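Local coordinates for protein DNA ligase (Alteromonas mediterranea, PDB 6GDR) that probably seals nicks in duplex DNA as a minimal Lig E-type DNA ligase, working through an adenylated intermediate, at residues T45-R50 against A59-N64. Residues are numbered along the deposited sequence; the frame is centred on the assembly and turned at random.
With AMP (adenosine monophosphate), chain G; nucleotides of chain B.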
ATOM      1  N   THR D  45      22.743  -7.558   0.879  1.00 65.96           N
ATOM      2  CA  THR D  45      23.385  -7.667  -0.421  1.00 62.40           C
ATOM      3  C   THR D  45      22.448  -7.386  -1.583  1.00 68.26           C
ATOM      4  O   THR D  45      22.932  -7.070  -2.673  1.00 61.02           O
ATOM      5  CB  THR D  45      23.976  -9.075  -0.614  1.00 59.07           C
ATOM      6  OG1 THR D  45      24.799  -9.418   0.508  1.00 88.88           O
ATOM      7  CG2 THR D  45      24.811  -9.150  -1.889  1.00 61.81           C
ATOM      8  N   GLU D  46      21.135  -7.479  -1.385  1.00 69.09           N
ATOM      9  CA  GLU D  46      20.211  -7.545  -2.507  1.00 57.62           C
ATOM     10  C   GLU D  46      18.837  -7.060  -2.066  1.00 65.99           C
ATOM     11  O   GLU D  46      18.432  -7.264  -0.919  1.00 62.26           O
ATOM     12  CB  GLU D  46      20.134  -8.982  -3.036  1.00 60.94           C
ATOM     13  CG  GLU D  46      19.369  -9.157  -4.328  1.00 75.90           C
ATOM     14  CD  GLU D  46      19.347 -10.606  -4.775  1.00 78.77           C
ATOM     15  OE1 GLU D  46      19.344 -11.498  -3.898  1.00 63.72           O
ATOM     16  OE2 GLU D  46      19.345 -10.856  -5.998  1.00 86.80           O
ATOM     17  N   LEU D  47      18.130  -6.416  -2.991  1.00 63.03           N
ATOM     18  CA  LEU D  47      16.752  -5.997  -2.783  1.00 48.22           C
ATOM     19  C   LEU D  47      15.800  -7.014  -3.400  1.00 47.54           C
ATOM     20  O   LEU D  47      16.093  -7.610  -4.440  1.00 50.61           O
ATOM     21  CB  LEU D  47      16.496  -4.621  -3.400  1.00 50.48           C
ATOM     22  CG  LEU D  47      17.099  -3.410  -2.691  1.00 55.39           C
ATOM     23  CD1 LEU D  47      17.040  -2.194  -3.602  1.00 48.24           C
ATOM     24  CD2 LEU D  47      16.371  -3.135  -1.385  1.00 61.52           C
ATOM     25  N   ARG D  48      14.649  -7.200  -2.757  1.00 53.75           N
ATOM     26  CA  ARG D  48      13.663  -8.153  -3.244  1.00 44.64           C
ATOM     27  C   ARG D  48      12.266  -7.682  -2.865  1.00 56.30           C
ATOM     28  O   ARG D  48      12.072  -7.026  -1.839  1.00 45.87           O
ATOM     29  CB  ARG D  48      13.922  -9.558  -2.692  1.00 50.84           C
ATOM     30  CG  ARG D  48      15.221 -10.170  -3.185  1.00 66.01           C
ATOM     31  CD  ARG D  48      15.285 -11.656  -2.898  1.00 70.92           C
ATOM     32  NE  ARG D  48      16.430 -12.285  -3.552  1.00 87.98           N
ATOM     33  CZ  ARG D  48      16.423 -12.777  -4.789  1.00 75.11           C
ATOM     34  NH1 ARG D  48      15.326 -12.724  -5.534  1.00 66.67           N
ATOM     35  NH2 ARG D  48      17.522 -13.327  -5.287  1.00 86.11           N
ATOM     36  N   THR D  49      11.296  -8.040  -3.703  1.00 50.71           N
ATOM     37  CA  THR D  49       9.923  -7.594  -3.539  1.00 49.64           C
ATOM     38  C   THR D  49       9.225  -8.386  -2.433  1.00 37.18           C
ATOM     39  O   THR D  49       9.824  -9.223  -1.752  1.00 42.32           O
ATOM     40  CB  THR D  49       9.160  -7.734  -4.854  1.00 57.09           C
ATOM     41  OG1 THR D  49       9.046  -9.121  -5.197  1.00 43.74           O
ATOM     42  CG2 THR D  49       9.875  -6.999  -5.977  1.00 42.55           C
ATOM     43  N   ARG D  50       7.929  -8.117  -2.260  1.00 53.14           N
ATOM     44  CA  ARG D  50       7.148  -8.806  -1.239  1.00 47.18           C
ATOM     45  C   ARG D  50       7.262 -10.317  -1.381  1.00 47.07           C
ATOM     46  O   ARG D  50       7.365 -11.040  -0.382  1.00 52.43           O
ATOM     47  CB  ARG D  50       5.682  -8.379  -1.325  1.00 57.87           C
ATOM     48  CG  ARG D  50       4.786  -8.983  -0.247  1.00 60.99           C
ATOM     49  CD  ARG D  50       3.316  -8.775  -0.570  1.00 52.39           C
ATOM     50  NE  ARG D  50       3.014  -7.382  -0.886  1.00 73.84           N
ATOM     51  CZ  ARG D  50       2.787  -6.433   0.018  1.00 64.02           C
ATOM     52  NH1 ARG D  50       2.828  -6.713   1.313  1.00 80.06           N
ATOM     53  NH2 ARG D  50       2.522  -5.196  -0.377  1.00 73.58           N
ATOM     54  N   ALA D  59      24.109  -0.515  -8.783  1.00 72.79           N
ATOM     55  CA  ALA D  59      25.002  -0.753  -7.652  1.00 67.02           C
ATOM     56  C   ALA D  59      25.144   0.492  -6.787  1.00 57.90           C
ATOM     57  O   ALA D  59      25.203   0.398  -5.556  1.00 69.90           O
ATOM     58  CB  ALA D  59      26.369  -1.215  -8.154  1.00 66.21           C
ATOM     59  N   TRP D  60      25.202   1.671  -7.412  1.00 63.71           N
ATOM     60  CA  TRP D  60      25.334   2.905  -6.645  1.00 72.52           C
ATOM     61  C   TRP D  60      24.116   3.147  -5.763  1.00 65.16           C
ATOM     62  O   TRP D  60      24.228   3.786  -4.710  1.00 60.96           O
ATOM     63  CB  TRP D  60      25.547   4.093  -7.585  1.00 65.37           C
ATOM     64  CG  TRP D  60      24.404   4.336  -8.523  1.00 54.47           C
ATOM     65  CD1 TRP D  60      24.292   3.896  -9.810  1.00 65.95           C
ATOM     66  CD2 TRP D  60      23.210   5.079  -8.248  1.00 59.37           C
ATOM     67  NE1 TRP D  60      23.102   4.318 -10.353  1.00 67.62           N
ATOM     68  CE2 TRP D  60      22.419   5.046  -9.414  1.00 61.20           C
ATOM     69  CE3 TRP D  60      22.730   5.768  -7.129  1.00 64.98           C
ATOM     70  CZ2 TRP D  60      21.178   5.675  -9.493  1.00 72.16           C
ATOM     71  CZ3 TRP D  60      21.499   6.392  -7.210  1.00 49.72           C
ATOM     72  CH2 TRP D  60      20.737   6.340  -8.383  1.00 62.04           C
ATOM     73  N   PHE D  61      22.948   2.648  -6.174  1.00 71.45           N
ATOM     74  CA  PHE D  61      21.739   2.848  -5.384  1.00 62.01           C
ATOM     75  C   PHE D  61      21.849   2.189  -4.015  1.00 57.10           C
ATOM     76  O   PHE D  61      21.236   2.661  -3.050  1.00 59.48           O
ATOM     77  CB  PHE D  61      20.529   2.301  -6.142  1.00 66.73           C
ATOM     78  CG  PHE D  61      19.209   2.710  -5.554  1.00 69.11           C
ATOM     79  CD1 PHE D  61      18.614   3.904  -5.923  1.00 61.64           C
ATOM     80  CD2 PHE D  61      18.562   1.900  -4.636  1.00 71.85           C
ATOM     81  CE1 PHE D  61      17.400   4.285  -5.386  1.00 60.79           C
ATOM     82  CE2 PHE D  61      17.347   2.276  -4.096  1.00 61.72           C
ATOM     83  CZ  PHE D  61      16.766   3.471  -4.472  1.00 65.27           C
ATOM     84  N   THR D  62      22.624   1.110  -3.909  1.00 49.94           N
ATOM     85  CA  THR D  62      22.783   0.375  -2.661  1.00 65.29           C
ATOM     86  C   THR D  62      24.186   0.500  -2.083  1.00 70.75           C
ATOM     87  O   THR D  62      24.494  -0.158  -1.083  1.00 62.49           O
ATOM     88  CB  THR D  62      22.446  -1.105  -2.873  1.00 69.34           C
ATOM     89  OG1 THR D  62      23.428  -1.704  -3.728  1.00 87.69           O
ATOM     90  CG2 THR D  62      21.069  -1.260  -3.503  1.00 71.30           C
ATOM     91  N   ALA D  63      25.041   1.324  -2.683  1.00 77.27           N
ATOM     92  CA  ALA D  63      26.414   1.447  -2.217  1.00 71.46           C
ATOM     93  C   ALA D  63      26.451   1.939  -0.777  1.00 65.05           C
ATOM     94  O   ALA D  63      25.802   2.929  -0.428  1.00 70.94           O
ATOM     95  CB  ALA D  63      27.193   2.401  -3.121  1.00 65.06           C
ATOM     96  N   ASN D  64      27.210   1.234   0.061  1.00 69.38           N
ATOM     97  CA  ASN D  64      27.454   1.586   1.457  1.00 70.57           C
ATOM     98  C   ASN D  64      26.227   1.407   2.342  1.00 77.31           C
ATOM     99  O   ASN D  64      26.224   1.888   3.483  1.00 65.45           O
ATOM    100  CB  ASN D  64      27.969   3.025   1.594  1.00 69.44           C
ATOM    101  CG  ASN D  64      29.270   3.250   0.849  1.00 63.56           C
ATOM    102  OD1 ASN D  64      29.354   4.097  -0.039  1.00 65.51           O
ATOM    103  ND2 ASN D  64      30.296   2.486   1.210  1.00 70.95           N
TER
HETATM  104  P   AMP G 300      -1.321  -3.027   1.764  1.00127.79           P
HETATM  105  O1P AMP G 300      -0.849  -1.696   1.225  1.00157.78           O
HETATM  106  O2P AMP G 300      -2.778  -3.192   2.125  1.00105.70           O
HETATM  107  O5' AMP G 300      -0.436  -3.375   3.063  1.00112.56           O
HETATM  108  C5' AMP G 300       0.414  -2.375   3.617  1.00 91.44           C
HETATM  109  C4' AMP G 300       1.669  -2.224   2.761  1.00107.46           C
HETATM  110  O4' AMP G 300       2.019  -0.841   2.650  1.00100.79           O
HETATM  111  C3' AMP G 300       2.887  -2.956   3.300  1.00 80.32           C
HETATM  112  O3' AMP G 300       3.213  -4.053   2.440  1.00 93.16           O
HETATM  113  C2' AMP G 300       4.002  -1.930   3.331  1.00 82.98           C
HETATM  114  O2' AMP G 300       5.157  -2.391   2.627  1.00 86.99           O
HETATM  115  C1' AMP G 300       3.441  -0.688   2.647  1.00 86.77           C
HETATM  116  N9  AMP G 300       3.792   0.621   3.265  1.00 81.28           N
HETATM  117  C8  AMP G 300       3.904   1.753   2.543  1.00 80.34           C
HETATM  118  N7  AMP G 300       4.228   2.808   3.331  1.00 57.43           N
HETATM  119  C5  AMP G 300       4.331   2.352   4.589  1.00 71.27           C
HETATM  120  C6  AMP G 300       4.645   2.949   5.906  1.00 62.45           C
HETATM  121  N6  AMP G 300       4.915   4.267   6.014  1.00 61.51           N
HETATM  122  N1  AMP G 300       4.651   2.139   6.985  1.00 62.83           N
HETATM  123  C2  AMP G 300       4.381   0.824   6.884  1.00 66.49           C
HETATM  124  N3  AMP G 300       4.085   0.222   5.716  1.00 57.58           N
HETATM  125  C4  AMP G 300       4.047   0.911   4.549  1.00 75.53           C
ATOM    126  P    DC B  10       3.794  -4.183  -3.655  1.00 45.64           P
ATOM    127  OP1  DC B  10       4.698  -3.456  -2.738  1.00 47.18           O
ATOM    128  OP2  DC B  10       3.468  -5.603  -3.388  1.00 41.88           O
ATOM    129  O5'  DC B  10       2.428  -3.361  -3.786  1.00 44.59           O
ATOM    130  C5'  DC B  10       2.481  -1.981  -4.108  1.00 37.05           C
ATOM    131  C4'  DC B  10       1.138  -1.470  -4.595  1.00 40.00           C
ATOM    132  O4'  DC B  10       0.737  -2.186  -5.790  1.00 42.94           O
ATOM    133  C3'  DC B  10      -0.019  -1.668  -3.637  1.00 29.32           C
ATOM    134  O3'  DC B  10      -0.036  -0.657  -2.635  1.00 47.59           O
ATOM    135  C2'  DC B  10      -1.217  -1.583  -4.577  1.00 44.68           C
ATOM    136  C1'  DC B  10      -0.683  -2.189  -5.880  1.00 39.22           C
ATOM    137  N1   DC B  10      -1.150  -3.585  -6.116  1.00 40.07           N
ATOM    138  C2   DC B  10      -2.326  -3.808  -6.840  1.00 42.91           C
ATOM    139  O2   DC B  10      -2.954  -2.841  -7.286  1.00 45.81           O
ATOM    140  N3   DC B  10      -2.742  -5.082  -7.037  1.00 40.14           N
ATOM    141  C4   DC B  10      -2.038  -6.100  -6.541  1.00 42.46           C
ATOM    142  N4   DC B  10      -2.491  -7.337  -6.761  1.00 33.41           N
ATOM    143  C5   DC B  10      -0.840  -5.892  -5.796  1.00 38.94           C
ATOM    144  C6   DC B  10      -0.439  -4.631  -5.609  1.00 49.95           C
ATOM    145  P    DC B   9       5.141  -9.353  -6.402  1.00 41.48           P
ATOM    146  OP1  DC B   9       6.230  -9.443  -5.366  1.00 41.24           O
ATOM    147  OP2  DC B   9       3.834  -9.871  -5.871  1.00 46.20           O
ATOM    148  O5'  DC B   9       4.986  -7.885  -6.940  1.00 47.05           O
ATOM    149  C5'  DC B   9       5.525  -6.826  -6.182  1.00 51.69           C
ATOM    150  C4'  DC B   9       5.171  -5.504  -6.866  1.00 55.26           C
ATOM    151  O4'  DC B   9       4.739  -5.696  -8.065  1.00 37.81           O
ATOM    152  C3'  DC B   9       3.967  -4.840  -6.111  1.00 47.63           C
ATOM    153  O3'  DC B   9       4.433  -4.082  -5.125  1.00 45.38           O
ATOM    154  C2'  DC B   9       3.275  -4.007  -7.205  1.00 46.20           C
ATOM    155  C1'  DC B   9       3.443  -4.722  -8.298  1.00 56.20           C
ATOM    156  N1   DC B   9       2.312  -5.499  -8.549  1.00 37.61           N
ATOM    157  C2   DC B   9       1.202  -4.940  -9.301  1.00 45.32           C
ATOM    158  O2   DC B   9       1.257  -3.794  -9.710  1.00 46.03           O
ATOM    159  N3   DC B   9       0.015  -5.756  -9.566  1.00 37.59           N
ATOM    160  C4   DC B   9      -0.069  -7.086  -9.098  1.00 47.55           C
ATOM    161  N4   DC B   9      -1.224  -7.853  -9.368  1.00 41.68           N
ATOM    162  C5   DC B   9       1.054  -7.661  -8.335  1.00 53.77           C
ATOM    163  C6   DC B   9       2.237  -6.850  -8.070  1.00 50.30           C
TER
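Leu47 meets Phe61 and Thr62 where the edge strand 47-48 of a mixed sheet in the nucleotidyltransferase domain of this DNA ligase packs on the short, weakly bonded helix 59-62. Ahead of it comes Glu46, whose CB points away from the helix; its OE1 takes weak hydrogen bonds from both NE and NH2 of Arg48, NH2 at 2.9 Å, as part of a salt bridge. Leu47, with CG anti to its carbonyl carbon (chi1 -73°), sends CD1 to Thr62 CG2 at 4.1 Å, the two side chains passing in opposite directions. The same methyl approaches the Phe61 ring obliquely, 4.5 Å from CD2. The two segments bury 79 Å² together, an apolar join; Trp42 of strand 38-42 touches both Leu47 and Thr62, and Trp125 packs edge-to-face with Phe61. Thr49 OG1 donates to OP1 of DC9 of chain B at 2.8 Å and accepts a hydrogen bond from Asn53 N. Arg50, one of the residues lining the AMP pocket, is bent at chi3 (-51°) and brings its guanidinium edge between AMP and the DNA backbone: NE and NH2 both reach OP2 of DC10 of chain B, NH2 also reaches AMP O3' weakly, and NH1 donates to O3' at 2.9 Å, with an N-H...O angle of 141°.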